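Local coordinates for Succinylglutamatedesuccinylase/aspartoacylase (Rhodobacter sphaeroides 2.4.1, PDB 3CDX), which probably hydrolyses carbon-nitrogen bonds in linear amides as a metal-dependent enzyme of the succinylglutamate desuccinylase/aspartoacylase family, at residues A[47-51]-A[80-84]; A[159-165]-A[184-190]; A[314-320]-A[333-338]. All coordinates share one frame; numbering follows the deposited sequence.

Contact 1: residues A[47-51]-A[80-84]; sequences VVKNG and LRPEE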
ATOM      1  N   VAL A  47     -37.243  10.613  -0.113  1.00 29.22           N
ATOM      2  CA  VAL A  47     -37.981  11.820   0.291  1.00 29.69           C
ATOM      3  C   VAL A  47     -39.449  11.473   0.307  1.00 30.71           C
ATOM      4  O   VAL A  47     -39.967  10.855  -0.649  1.00 31.17           O
ATOM      5  CB  VAL A  47     -37.704  13.067  -0.606  1.00 29.80           C
ATOM      6  CG1 VAL A  47     -38.165  12.833  -2.044  1.00 31.56           C
ATOM      7  CG2 VAL A  47     -38.393  14.328  -0.039  1.00 30.37           C
ATOM      8  N   VAL A  48     -40.090  11.823   1.424  1.00 30.66           N
ATOM      9  CA  VAL A  48     -41.544  11.746   1.561  1.00 31.89           C
ATOM     10  C   VAL A  48     -42.049  13.181   1.775  1.00 32.40           C
ATOM     11  O   VAL A  48     -41.611  13.882   2.697  1.00 31.50           O
ATOM     12  CB  VAL A  48     -41.980  10.813   2.745  1.00 31.62           C
ATOM     13  CG1 VAL A  48     -43.483  10.809   2.916  1.00 32.66           C
ATOM     14  CG2 VAL A  48     -41.484   9.389   2.538  1.00 30.17           C
ATOM     15  N   LYS A  49     -42.968  13.606   0.912  1.00 33.92           N
ATOM     16  CA  LYS A  49     -43.590  14.915   1.033  1.00 35.45           C
ATOM     17  C   LYS A  49     -45.119  14.769   0.996  1.00 35.92           C
ATOM     18  O   LYS A  49     -45.674  14.122   0.121  1.00 36.00           O
ATOM     19  CB  LYS A  49     -43.080  15.851  -0.064  1.00 34.89           C
ATOM     20  CG  LYS A  49     -43.535  17.319   0.060  1.00 35.72           C
ATOM     21  CD  LYS A  49     -43.002  18.163  -1.091  1.00 36.90           C
ATOM     22  CE  LYS A  49     -43.988  19.252  -1.530  1.00 41.90           C
ATOM     23  NZ  LYS A  49     -44.250  20.217  -0.461  1.00 43.91           N
ATOM     24  N   ASN A  50     -45.782  15.378   1.968  1.00 37.50           N
ATOM     25  CA  ASN A  50     -47.242  15.414   2.012  1.00 38.30           C
ATOM     26  C   ASN A  50     -47.696  16.610   2.818  1.00 38.82           C
ATOM     27  O   ASN A  50     -47.112  16.945   3.869  1.00 39.12           O
ATOM     28  CB  ASN A  50     -47.799  14.137   2.654  1.00 38.53           C
ATOM     29  CG  ASN A  50     -49.333  14.039   2.582  1.00 40.36           C
ATOM     30  OD1 ASN A  50     -49.920  14.052   1.506  1.00 42.05           O
ATOM     31  ND2 ASN A  50     -49.973  13.901   3.741  1.00 40.97           N
ATOM     32  N   GLY A  51     -48.746  17.253   2.316  1.00 39.34           N
ATOM     33  CA  GLY A  51     -49.489  18.237   3.086  1.00 39.36           C
ATOM     34  C   GLY A  51     -48.625  19.419   3.400  1.00 39.10           C
ATOM     35  O   GLY A  51     -47.920  19.930   2.523  1.00 38.99           O
ATOM     36  N   LEU A  80     -41.699   4.470   6.091  1.00 38.18           N
ATOM     37  CA  LEU A  80     -42.459   5.730   6.135  1.00 37.86           C
ATOM     38  C   LEU A  80     -43.292   6.027   4.878  1.00 37.63           C
ATOM     39  O   LEU A  80     -42.788   5.956   3.768  1.00 38.74           O
ATOM     40  CB  LEU A  80     -41.504   6.905   6.422  1.00 37.62           C
ATOM     41  CG  LEU A  80     -42.076   8.316   6.648  1.00 37.63           C
ATOM     42  CD1 LEU A  80     -42.929   8.422   7.923  1.00 34.59           C
ATOM     43  CD2 LEU A  80     -40.973   9.369   6.633  1.00 37.09           C
ATOM     44  N   ARG A  81     -44.559   6.397   5.052  1.00 37.77           N
ATOM     45  CA  ARG A  81     -45.490   6.625   3.913  1.00 37.50           C
ATOM     46  C   ARG A  81     -45.964   8.071   3.815  1.00 37.05           C
ATOM     47  O   ARG A  81     -46.130   8.734   4.834  1.00 35.92           O
ATOM     48  CB  ARG A  81     -46.718   5.717   4.014  1.00 38.12           C
ATOM     49  CG  ARG A  81     -46.449   4.226   3.862  1.00 39.72           C
ATOM     50  CD  ARG A  81     -47.579   3.412   4.488  1.00 43.21           C
ATOM     51  NE  ARG A  81     -47.610   3.459   5.967  1.00 47.79           N
ATOM     52  CZ  ARG A  81     -48.728   3.628   6.703  1.00 49.31           C
ATOM     53  NH1 ARG A  81     -49.908   3.814   6.106  1.00 47.23           N
ATOM     54  NH2 ARG A  81     -48.668   3.653   8.037  1.00 46.36           N
ATOM     55  N   PRO A  82     -46.193   8.565   2.586  1.00 37.59           N
ATOM     56  CA  PRO A  82     -46.598   9.974   2.407  1.00 38.32           C
ATOM     57  C   PRO A  82     -47.815  10.393   3.236  1.00 39.37           C
ATOM     58  O   PRO A  82     -47.860  11.501   3.774  1.00 38.58           O
ATOM     59  CB  PRO A  82     -46.851  10.098   0.892  1.00 37.93           C
ATOM     60  CG  PRO A  82     -46.166   8.945   0.275  1.00 37.48           C
ATOM     61  CD  PRO A  82     -46.056   7.850   1.298  1.00 36.77           C
ATOM     62  N   GLU A  83     -48.758   9.473   3.398  1.00 41.42           N
ATOM     63  CA  GLU A  83     -49.973   9.739   4.135  1.00 43.16           C
ATOM     64  C   GLU A  83     -49.793   9.924   5.648  1.00 43.30           C
ATOM     65  O   GLU A  83     -50.691  10.467   6.296  1.00 43.74           O
ATOM     66  CB  GLU A  83     -51.002   8.644   3.841  1.00 43.82           C
ATOM     67  CG  GLU A  83     -50.751   7.377   4.622  1.00 46.71           C
ATOM     68  CD  GLU A  83     -51.382   6.175   3.971  1.00 51.26           C
ATOM     69  OE1 GLU A  83     -51.066   5.899   2.790  1.00 52.91           O
ATOM     70  OE2 GLU A  83     -52.192   5.498   4.647  1.00 53.58           O
ATOM     71  N   GLU A  84     -48.674   9.485   6.231  1.00 42.62           N
ATOM     72  CA  GLU A  84     -48.452   9.758   7.670  1.00 42.31           C
ATOM     73  C   GLU A  84     -47.787  11.117   7.902  1.00 40.38           C
ATOM     74  O   GLU A  84     -47.569  11.523   9.056  1.00 40.46           O
ATOM     75  CB  GLU A  84     -47.569   8.696   8.345  1.00 43.31           C
ATOM     76  CG  GLU A  84     -47.749   7.246   7.923  1.00 44.86           C
ATOM     77  CD  GLU A  84     -46.576   6.388   8.378  1.00 44.96           C
ATOM     78  OE1 GLU A  84     -46.384   6.260   9.609  1.00 48.39           O
ATOM     79  OE2 GLU A  84     -45.844   5.844   7.512  1.00 47.87           O
TER
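V48 leans over the loop that follows helix 68-79, and its two methyl branches divide the work. Within segment 47-51, V48 and N50 send their CB atoms to this loop while V47 and K49 turn from it, the usual alternation of a strand. V48 holds CG1 opposite its backbone N (chi1 177°), which lays that methyl against the backbone where R81 leads into P82: V48 CG1 is 3.8 Å from R81 C and 4.0 Å from P82 CB. The other branch, V48 CG2, approaches L80 CD2 to 4.1 Å, and the two side chains meet at a slant. V48 thereby joins the apolar contacts of L80 with V85, V89 and M91. K49, pointing the other way, forms a long, weak ion pair with D20. N50 then lies beside the carbonyl of P82, but its amide is not spent there: N50 ND2 is 3.2 Å from P82 O at an angle too poor for a hydrogen bond, and instead donates to V85 O just beyond the loop segment.

No hydrogen bond links the two segments, and the loop supplies its own polar order. R81 N donates to E84 OE2 at 2.8 Å, on the anti side of the carboxylate, and E84 N returns to R81 O at 3.0 Å. R81, E83 and E84 form a salt-bridge network: R81 NH1 reaches E83 OE2 at 3.2 Å, while E84 OE2 sits near R81 NE, well out of the guanidinium plane, through charge alone. This is a helix-to-strand connection, closed by a 3-10 turn at 82-84 and packed against strand 40-50, whose backbone pairs with the following strand 87-92.

Contact 2: residues A[159-165]-A[184-190]; sequences PSTNMHY and APHNVVF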
ATOM      1  N   PRO A 159     -24.991   6.144  24.782  1.00 26.10           N
ATOM      2  CA  PRO A 159     -26.014   6.730  23.895  1.00 26.07           C
ATOM      3  C   PRO A 159     -26.561   8.105  24.329  1.00 26.77           C
ATOM      4  O   PRO A 159     -27.095   8.279  25.436  1.00 26.83           O
ATOM      5  CB  PRO A 159     -27.097   5.664  23.818  1.00 26.45           C
ATOM      6  CG  PRO A 159     -26.347   4.303  24.231  1.00 26.48           C
ATOM      7  CD  PRO A 159     -25.261   4.731  25.150  1.00 25.84           C
ATOM      8  N   SER A 160     -26.502   9.043  23.399  1.00 26.05           N
ATOM      9  CA  SER A 160     -26.681  10.449  23.696  1.00 26.62           C
ATOM     10  C   SER A 160     -26.918  11.222  22.416  1.00 26.81           C
ATOM     11  O   SER A 160     -26.581  10.725  21.308  1.00 26.28           O
ATOM     12  CB  SER A 160     -25.398  10.972  24.346  1.00 26.71           C
ATOM     13  OG  SER A 160     -24.256  10.557  23.592  1.00 29.81           O
ATOM     14  N   THR A 161     -27.488  12.426  22.566  1.00 26.36           N
ATOM     15  CA  THR A 161     -27.542  13.421  21.501  1.00 26.37           C
ATOM     16  C   THR A 161     -26.501  14.436  21.885  1.00 27.15           C
ATOM     17  O   THR A 161     -25.985  14.420  23.008  1.00 27.03           O
ATOM     18  CB  THR A 161     -28.926  14.152  21.360  1.00 26.61           C
ATOM     19  OG1 THR A 161     -29.348  14.640  22.641  1.00 28.77           O
ATOM     20  CG2 THR A 161     -29.986  13.228  20.853  1.00 25.67           C
ATOM     21  N   ASN A 162     -26.188  15.329  20.958  1.00 27.56           N
ATOM     22  CA  ASN A 162     -25.246  16.410  21.249  1.00 28.58           C
ATOM     23  C   ASN A 162     -25.577  17.638  20.428  1.00 29.02           C
ATOM     24  O   ASN A 162     -26.338  17.569  19.464  1.00 28.18           O
ATOM     25  CB  ASN A 162     -23.792  15.991  21.036  1.00 27.97           C
ATOM     26  CG  ASN A 162     -23.547  15.477  19.633  1.00 28.72           C
ATOM     27  OD1 ASN A 162     -23.484  16.244  18.684  1.00 31.87           O
ATOM     28  ND2 ASN A 162     -23.416  14.188  19.506  1.00 26.63           N
ATOM     29  N   MET A 163     -25.029  18.764  20.861  1.00 30.15           N
ATOM     30  CA  MET A 163     -25.255  20.068  20.248  1.00 31.92           C
ATOM     31  C   MET A 163     -24.156  20.975  20.805  1.00 34.64           C
ATOM     32  O   MET A 163     -23.637  20.724  21.903  1.00 35.26           O
ATOM     33  CB  MET A 163     -26.657  20.614  20.595  1.00 31.30           C
ATOM     34  CG  MET A 163     -27.046  20.486  22.063  1.00 30.71           C
ATOM     35  SD  MET A 163     -28.651  21.176  22.556  1.00 28.25           S
ATOM     36  CE  MET A 163     -28.080  22.859  22.431  1.00 29.01           C
ATOM     37  N   HIS A 164     -23.791  22.007  20.057  1.00 37.38           N
ATOM     38  CA  HIS A 164     -22.917  23.058  20.605  1.00 40.48           C
ATOM     39  C   HIS A 164     -23.714  24.002  21.488  1.00 41.70           C
ATOM     40  O   HIS A 164     -24.957  24.002  21.469  1.00 41.54           O
ATOM     41  CB  HIS A 164     -22.222  23.823  19.488  1.00 40.49           C
ATOM     42  CG  HIS A 164     -21.385  22.953  18.622  1.00 44.03           C
ATOM     43  ND1 HIS A 164     -21.549  22.877  17.259  1.00 47.54           N
ATOM     44  CD2 HIS A 164     -20.405  22.073  18.935  1.00 47.27           C
ATOM     45  CE1 HIS A 164     -20.690  22.006  16.761  1.00 49.77           C
ATOM     46  NE2 HIS A 164     -19.987  21.498  17.759  1.00 50.46           N
ATOM     47  N   TYR A 165     -23.003  24.793  22.284  1.00 43.86           N
ATOM     48  CA  TYR A 165     -23.654  25.860  23.010  1.00 45.56           C
ATOM     49  C   TYR A 165     -23.869  26.955  21.970  1.00 46.40           C
ATOM     50  O   TYR A 165     -22.954  27.313  21.215  1.00 47.74           O
ATOM     51  CB  TYR A 165     -22.781  26.352  24.161  1.00 47.10           C
ATOM     52  CG  TYR A 165     -23.459  27.370  25.069  1.00 48.78           C
ATOM     53  CD1 TYR A 165     -24.357  26.958  26.049  1.00 49.88           C
ATOM     54  CD2 TYR A 165     -23.202  28.741  24.944  1.00 50.18           C
ATOM     55  CE1 TYR A 165     -24.978  27.858  26.881  1.00 49.84           C
ATOM     56  CE2 TYR A 165     -23.831  29.661  25.785  1.00 50.10           C
ATOM     57  CZ  TYR A 165     -24.720  29.199  26.752  1.00 50.15           C
ATOM     58  OH  TYR A 165     -25.372  30.066  27.604  1.00 50.91           O
ATOM     59  N   ALA A 184     -32.772  10.629  24.176  1.00 28.40           N
ATOM     60  CA  ALA A 184     -31.662   9.747  24.536  1.00 27.64           C
ATOM     61  C   ALA A 184     -31.388   9.952  26.034  1.00 27.77           C
ATOM     62  O   ALA A 184     -31.751  10.990  26.590  1.00 28.42           O
ATOM     63  CB  ALA A 184     -30.432  10.052  23.702  1.00 26.28           C
ATOM     64  N   PRO A 185     -30.759   8.979  26.699  1.00 28.16           N
ATOM     65  CA  PRO A 185     -30.564   9.208  28.148  1.00 28.43           C
ATOM     66  C   PRO A 185     -29.860  10.508  28.465  1.00 28.78           C
ATOM     67  O   PRO A 185     -30.191  11.116  29.482  1.00 29.10           O
ATOM     68  CB  PRO A 185     -29.709   8.016  28.595  1.00 28.36           C
ATOM     69  CG  PRO A 185     -29.906   6.979  27.573  1.00 28.55           C
ATOM     70  CD  PRO A 185     -30.282   7.650  26.267  1.00 27.38           C
ATOM     71  N   HIS A 186     -28.879  10.906  27.632  1.00 26.99           N
ATOM     72  CA  HIS A 186     -28.154  12.148  27.837  1.00 26.36           C
ATOM     73  C   HIS A 186     -28.078  12.995  26.585  1.00 26.46           C
ATOM     74  O   HIS A 186     -28.009  12.472  25.485  1.00 25.30           O
ATOM     75  CB  HIS A 186     -26.736  11.893  28.280  1.00 26.66           C
ATOM     76  CG  HIS A 186     -26.636  11.192  29.589  1.00 28.67           C
ATOM     77  ND1 HIS A 186     -26.450   9.832  29.687  1.00 28.62           N
ATOM     78  CD2 HIS A 186     -26.716  11.665  30.861  1.00 27.39           C
ATOM     79  CE1 HIS A 186     -26.426   9.497  30.969  1.00 32.41           C
ATOM     80  NE2 HIS A 186     -26.578  10.594  31.699  1.00 27.05           N
ATOM     81  N   ASN A 187     -28.110  14.312  26.780  1.00 26.86           N
ATOM     82  CA  ASN A 187     -27.868  15.274  25.727  1.00 27.24           C
ATOM     83  C   ASN A 187     -26.677  16.035  26.168  1.00 28.49           C
ATOM     84  O   ASN A 187     -26.666  16.520  27.307  1.00 30.10           O
ATOM     85  CB  ASN A 187     -29.049  16.221  25.537  1.00 27.25           C
ATOM     86  CG  ASN A 187     -28.739  17.309  24.549  1.00 26.01           C
ATOM     87  OD1 ASN A 187     -28.402  17.021  23.408  1.00 25.23           O
ATOM     88  ND2 ASN A 187     -28.874  18.566  24.964  1.00 26.44           N
ATOM     89  N   VAL A 188     -25.657  16.097  25.309  1.00 28.22           N
ATOM     90  CA  VAL A 188     -24.395  16.736  25.636  1.00 29.12           C
ATOM     91  C   VAL A 188     -24.156  18.034  24.834  1.00 30.71           C
ATOM     92  O   VAL A 188     -24.109  18.017  23.606  1.00 28.99           O
ATOM     93  CB  VAL A 188     -23.190  15.756  25.424  1.00 29.35           C
ATOM     94  CG1 VAL A 188     -21.931  16.319  26.016  1.00 27.62           C
ATOM     95  CG2 VAL A 188     -23.494  14.381  26.042  1.00 26.29           C
ATOM     96  N   VAL A 189     -24.022  19.150  25.554  1.00 32.89           N
ATOM     97  CA  VAL A 189     -23.668  20.464  24.986  1.00 34.52           C
ATOM     98  C   VAL A 189     -22.158  20.626  25.110  1.00 37.15           C
ATOM     99  O   VAL A 189     -21.610  20.467  26.217  1.00 37.67           O
ATOM    100  CB  VAL A 189     -24.441  21.599  25.715  1.00 35.20           C
ATOM    101  CG1 VAL A 189     -24.257  22.960  25.010  1.00 33.04           C
ATOM    102  CG2 VAL A 189     -25.913  21.254  25.785  1.00 33.57           C
ATOM    103  N   PHE A 190     -21.471  20.921  23.994  1.00 39.32           N
ATOM    104  CA  PHE A 190     -19.996  20.831  23.955  1.00 41.68           C
ATOM    105  C   PHE A 190     -19.282  21.751  22.961  1.00 42.94           C
ATOM    106  O   PHE A 190     -19.923  22.464  22.175  1.00 44.74           O
ATOM    107  CB  PHE A 190     -19.534  19.370  23.744  1.00 42.55           C
ATOM    108  CG  PHE A 190     -19.563  18.909  22.313  1.00 45.09           C
ATOM    109  CD1 PHE A 190     -20.766  18.578  21.692  1.00 47.87           C
ATOM    110  CD2 PHE A 190     -18.369  18.776  21.585  1.00 48.79           C
ATOM    111  CE1 PHE A 190     -20.799  18.143  20.342  1.00 48.92           C
ATOM    112  CE2 PHE A 190     -18.385  18.326  20.241  1.00 49.70           C
ATOM    113  CZ  PHE A 190     -19.606  18.006  19.617  1.00 47.38           C
TER
HETATM  114  O   HOH W   1     -26.310   7.636  27.908  1.00 25.92           O
HETATM  115  O   HOH W   2     -31.662  13.331  23.714  1.00 26.31           O
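T161 and N187 face each other on neighbouring parallel strands, their side chains meeting aslant on the surface they share with M163 and V189. T161 OG1 gives its proton to N187 OD1 at 2.7 Å, arriving 24° off the plane of the amide carbonyl. T161 OG1 sits between its own N and carbonyl carbon (chi1 50°), and from there it also receives a hydrogen from a water that in turn accepts from A184 N. The other end of the same amide, N187 ND2, points almost straight at M163 SD in a weak 3.6 Å bond, the methionine running across it at about a right angle. ND2 is also bonded to H260, so both ends of the amide are held and its rotation is probably fixed.

F190 swings its ring back towards segment 159-165. H164 CD2 lies above one ring face near the rim, with the planes inclined at 49°, while N162 OD1 meets the ring edge at F190 CE1, 3.7 Å away. H164 ND1 is bonded to E204.

The backbones pair in parallel: T161 N to H186 O, V188 N to T161 O, M163 N to V188 O and F190 N to M163 O. With helix 169-182 lying over T161 and N187, this is a beta-alpha-beta unit (strand 160-163, helix 169-182, strand 186-189) within the catalytic domain, and the N162 side chain lies about 6 Å from that of H149, a ligand of the calcium ion.

Contact 3: residues A[314-320]-A[333-338]; sequences RDGIVWF and VAVVME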
ATOM      1  N   ARG A 314     -12.100  15.557  36.513  1.00 38.39           N
ATOM      2  CA  ARG A 314     -13.432  16.104  36.714  1.00 38.31           C
ATOM      3  C   ARG A 314     -14.351  15.038  37.289  1.00 38.21           C
ATOM      4  O   ARG A 314     -14.278  13.880  36.848  1.00 37.93           O
ATOM      5  CB  ARG A 314     -14.052  16.537  35.363  1.00 39.32           C
ATOM      6  CG  ARG A 314     -13.375  17.700  34.639  1.00 40.77           C
ATOM      7  CD  ARG A 314     -13.344  18.969  35.486  1.00 42.85           C
ATOM      8  NE  ARG A 314     -14.645  19.621  35.639  1.00 43.96           N
ATOM      9  CZ  ARG A 314     -14.808  20.863  36.109  1.00 45.00           C
ATOM     10  NH1 ARG A 314     -13.750  21.597  36.487  1.00 44.31           N
ATOM     11  NH2 ARG A 314     -16.033  21.370  36.225  1.00 43.08           N
ATOM     12  N   ASP A 315     -15.221  15.413  38.246  1.00 37.43           N
ATOM     13  CA  ASP A 315     -16.350  14.556  38.630  1.00 37.08           C
ATOM     14  C   ASP A 315     -17.351  14.546  37.473  1.00 36.07           C
ATOM     15  O   ASP A 315     -17.474  15.541  36.752  1.00 35.53           O
ATOM     16  CB  ASP A 315     -17.074  15.059  39.892  1.00 37.47           C
ATOM     17  CG  ASP A 315     -16.144  15.224  41.107  1.00 40.10           C
ATOM     18  OD1 ASP A 315     -15.009  14.715  41.112  1.00 41.65           O
ATOM     19  OD2 ASP A 315     -16.562  15.887  42.076  1.00 45.13           O
ATOM     20  N   GLY A 316     -18.104  13.456  37.332  1.00 35.32           N
ATOM     21  CA  GLY A 316     -19.074  13.347  36.258  1.00 34.21           C
ATOM     22  C   GLY A 316     -19.343  11.917  35.796  1.00 34.13           C
ATOM     23  O   GLY A 316     -19.173  10.968  36.547  1.00 34.55           O
ATOM     24  N   ILE A 317     -19.787  11.775  34.550  1.00 32.91           N
ATOM     25  CA  ILE A 317     -20.146  10.485  33.951  1.00 31.65           C
ATOM     26  C   ILE A 317     -19.269  10.341  32.685  1.00 31.34           C
ATOM     27  O   ILE A 317     -19.080  11.317  31.928  1.00 30.54           O
ATOM     28  CB  ILE A 317     -21.659  10.465  33.609  1.00 31.71           C
ATOM     29  CG1 ILE A 317     -22.468  10.769  34.875  1.00 33.01           C
ATOM     30  CG2 ILE A 317     -22.134   9.128  32.908  1.00 31.19           C
ATOM     31  CD1 ILE A 317     -23.947  10.595  34.723  1.00 36.96           C
ATOM     32  N   VAL A 318     -18.677   9.161  32.491  1.00 30.03           N
ATOM     33  CA  VAL A 318     -17.894   8.909  31.283  1.00 29.80           C
ATOM     34  C   VAL A 318     -18.817   8.985  30.064  1.00 29.37           C
ATOM     35  O   VAL A 318     -19.815   8.275  29.972  1.00 29.80           O
ATOM     36  CB  VAL A 318     -17.073   7.569  31.343  1.00 30.32           C
ATOM     37  CG1 VAL A 318     -16.230   7.367  30.080  1.00 26.79           C
ATOM     38  CG2 VAL A 318     -16.134   7.590  32.569  1.00 28.89           C
ATOM     39  N   TRP A 319     -18.487   9.885  29.145  1.00 29.17           N
ATOM     40  CA  TRP A 319     -19.277  10.043  27.923  1.00 28.54           C
ATOM     41  C   TRP A 319     -18.687   9.223  26.762  1.00 28.28           C
ATOM     42  O   TRP A 319     -19.428   8.458  26.115  1.00 25.80           O
ATOM     43  CB  TRP A 319     -19.370  11.510  27.533  1.00 29.32           C
ATOM     44  CG  TRP A 319     -20.165  11.761  26.277  1.00 28.60           C
ATOM     45  CD1 TRP A 319     -21.279  11.084  25.841  1.00 31.10           C
ATOM     46  CD2 TRP A 319     -19.889  12.742  25.290  1.00 31.13           C
ATOM     47  NE1 TRP A 319     -21.724  11.613  24.658  1.00 29.62           N
ATOM     48  CE2 TRP A 319     -20.869  12.618  24.286  1.00 29.49           C
ATOM     49  CE3 TRP A 319     -18.902  13.726  25.155  1.00 32.60           C
ATOM     50  CZ2 TRP A 319     -20.907  13.457  23.180  1.00 32.04           C
ATOM     51  CZ3 TRP A 319     -18.930  14.552  24.026  1.00 32.91           C
ATOM     52  CH2 TRP A 319     -19.927  14.407  23.058  1.00 30.77           C
ATOM     53  N   PHE A 320     -17.384   9.455  26.504  1.00 27.39           N
ATOM     54  CA  PHE A 320     -16.525   8.655  25.614  1.00 28.14           C
ATOM     55  C   PHE A 320     -15.519   7.885  26.436  1.00 27.22           C
ATOM     56  O   PHE A 320     -14.843   8.455  27.299  1.00 27.13           O
ATOM     57  CB  PHE A 320     -15.734   9.525  24.622  1.00 28.33           C
ATOM     58  CG  PHE A 320     -16.514   9.964  23.415  1.00 32.41           C
ATOM     59  CD1 PHE A 320     -17.864  10.248  23.493  1.00 35.02           C
ATOM     60  CD2 PHE A 320     -15.870  10.110  22.164  1.00 36.71           C
ATOM     61  CE1 PHE A 320     -18.591  10.648  22.344  1.00 36.15           C
ATOM     62  CE2 PHE A 320     -16.599  10.500  21.016  1.00 36.48           C
ATOM     63  CZ  PHE A 320     -17.954  10.780  21.124  1.00 32.61           C
ATOM     64  N   VAL A 333      -8.378   9.091  26.304  1.00 30.11           N
ATOM     65  CA  VAL A 333      -8.834   7.741  26.670  1.00 28.84           C
ATOM     66  C   VAL A 333     -10.190   7.785  27.414  1.00 29.08           C
ATOM     67  O   VAL A 333     -10.823   6.751  27.682  1.00 28.84           O
ATOM     68  CB  VAL A 333      -7.733   6.968  27.426  1.00 28.25           C
ATOM     69  CG1 VAL A 333      -6.531   6.738  26.490  1.00 28.33           C
ATOM     70  CG2 VAL A 333      -7.287   7.695  28.696  1.00 25.04           C
ATOM     71  N   ALA A 334     -10.624   9.011  27.709  1.00 27.78           N
ATOM     72  CA  ALA A 334     -11.897   9.309  28.360  1.00 27.11           C
ATOM     73  C   ALA A 334     -12.185  10.789  28.219  1.00 27.65           C
ATOM     74  O   ALA A 334     -11.279  11.623  28.230  1.00 28.82           O
ATOM     75  CB  ALA A 334     -11.902   8.912  29.860  1.00 25.63           C
ATOM     76  N   VAL A 335     -13.466  11.086  28.072  1.00 28.85           N
ATOM     77  CA  VAL A 335     -14.011  12.424  28.117  1.00 28.43           C
ATOM     78  C   VAL A 335     -15.182  12.318  29.091  1.00 29.16           C
ATOM     79  O   VAL A 335     -16.089  11.480  28.913  1.00 27.73           O
ATOM     80  CB  VAL A 335     -14.524  12.879  26.753  1.00 29.52           C
ATOM     81  CG1 VAL A 335     -15.038  14.345  26.839  1.00 29.21           C
ATOM     82  CG2 VAL A 335     -13.434  12.734  25.689  1.00 26.60           C
ATOM     83  N   VAL A 336     -15.128  13.161  30.120  1.00 28.41           N
ATOM     84  CA  VAL A 336     -16.147  13.186  31.194  1.00 29.41           C
ATOM     85  C   VAL A 336     -17.145  14.337  30.969  1.00 29.31           C
ATOM     86  O   VAL A 336     -16.743  15.485  30.662  1.00 29.58           O
ATOM     87  CB  VAL A 336     -15.436  13.286  32.575  1.00 28.36           C
ATOM     88  CG1 VAL A 336     -16.424  13.321  33.756  1.00 27.29           C
ATOM     89  CG2 VAL A 336     -14.443  12.122  32.708  1.00 29.25           C
ATOM     90  N   MET A 337     -18.429  14.019  31.082  1.00 29.49           N
ATOM     91  CA  MET A 337     -19.498  15.001  30.979  1.00 29.34           C
ATOM     92  C   MET A 337     -19.998  15.280  32.394  1.00 32.04           C
ATOM     93  O   MET A 337     -19.824  14.442  33.245  1.00 32.43           O
ATOM     94  CB  MET A 337     -20.624  14.527  30.056  1.00 29.46           C
ATOM     95  CG  MET A 337     -21.393  13.267  30.468  1.00 28.39           C
ATOM     96  SD  MET A 337     -22.566  12.691  29.202  1.00 22.73           S
ATOM     97  CE  MET A 337     -23.066  11.239  30.085  1.00 27.07           C
ATOM     98  N   GLU A 338     -20.589  16.455  32.628  1.00 34.34           N
ATOM     99  CA  GLU A 338     -21.080  16.907  33.947  1.00 36.46           C
ATOM    100  C   GLU A 338     -22.473  17.484  33.710  1.00 36.50           C
ATOM    101  O   GLU A 338     -22.807  17.798  32.561  1.00 35.32           O
ATOM    102  CB  GLU A 338     -20.133  17.966  34.563  1.00 36.62           C
ATOM    103  CG  GLU A 338     -20.009  19.311  33.785  1.00 38.33           C
ATOM    104  CD  GLU A 338     -18.864  20.245  34.249  1.00 40.97           C
ATOM    105  OE1 GLU A 338     -18.444  20.181  35.436  1.00 45.72           O
ATOM    106  OE2 GLU A 338     -18.373  21.079  33.415  1.00 46.87           O
TER
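I317 and M337 exchange two backbone hydrogen bonds as an antiparallel hydrogen-bonded pair, with I317 N to M337 O at 3.0 Å and M337 N to I317 O at 2.9 Å. Farther along, the register slips by one residue: V335 O takes W319 N at 2.9 Å and, weakly, F320 N, while V335 N donates to F320 O. Two residues thus stand opposite one, a classic beta bulge.

Apolar contact is led by M337. Its chain runs extended from CG, and M337 SD stands obliquely beside the indole of W319, 4.4 Å from the centroid of the five-membered ring, a Met-aromatic contact. The terminal M337 CE continues past to I317 CG2 at 3.6 Å. W319 turns CG directly away from its backbone N (chi1 180°), and its ring takes F320 CE1 over the centre of one face; W319 NE1 is bonded to S160. F320 also meets the ring of W38 from a second subunit, and its CB rests on V335 CG2. G316 has no side chain, so V336 CG1 packs directly on G316 CA at 3.6 Å.

A single charged contact borders the other end. R314 NH2 donates to E338 OE1 at 2.8 Å, in the guanidinium plane and on the syn lone pair, although the two flat groups stand nearly perpendicular.

The chemistry implies a division of labour: one ion pair at a partly exposed end, and beside the bulge a buried aromatic and sulfur cluster; the F320 side chain lies about 8 Å from the bound calcium ion.

The three contacts sample one chain from periphery to interior. The centre of contact 1 lies about 25 Å from the centre of the chain and that of contact 2 only about 11 Å; contact 3, centred at about 18 Å, is the most buried in its touching residues. Contacts 2 and 3 adjoin, with V188 CG2 3.7 Å from M337 SD and H186 CG 3.6 Å from M337 CE, so the catalytic domain's parallel pair and the antiparallel pair share one boundary. Contact 1 stands apart, its nearest atoms about 18 Å from contact 2. Chemistry follows place: contact 1 packs without hydrogen bonds between its segments, whereas contacts 2 and 3 are backbone ladders, contact 3 keeping its one salt bridge at a partly exposed end.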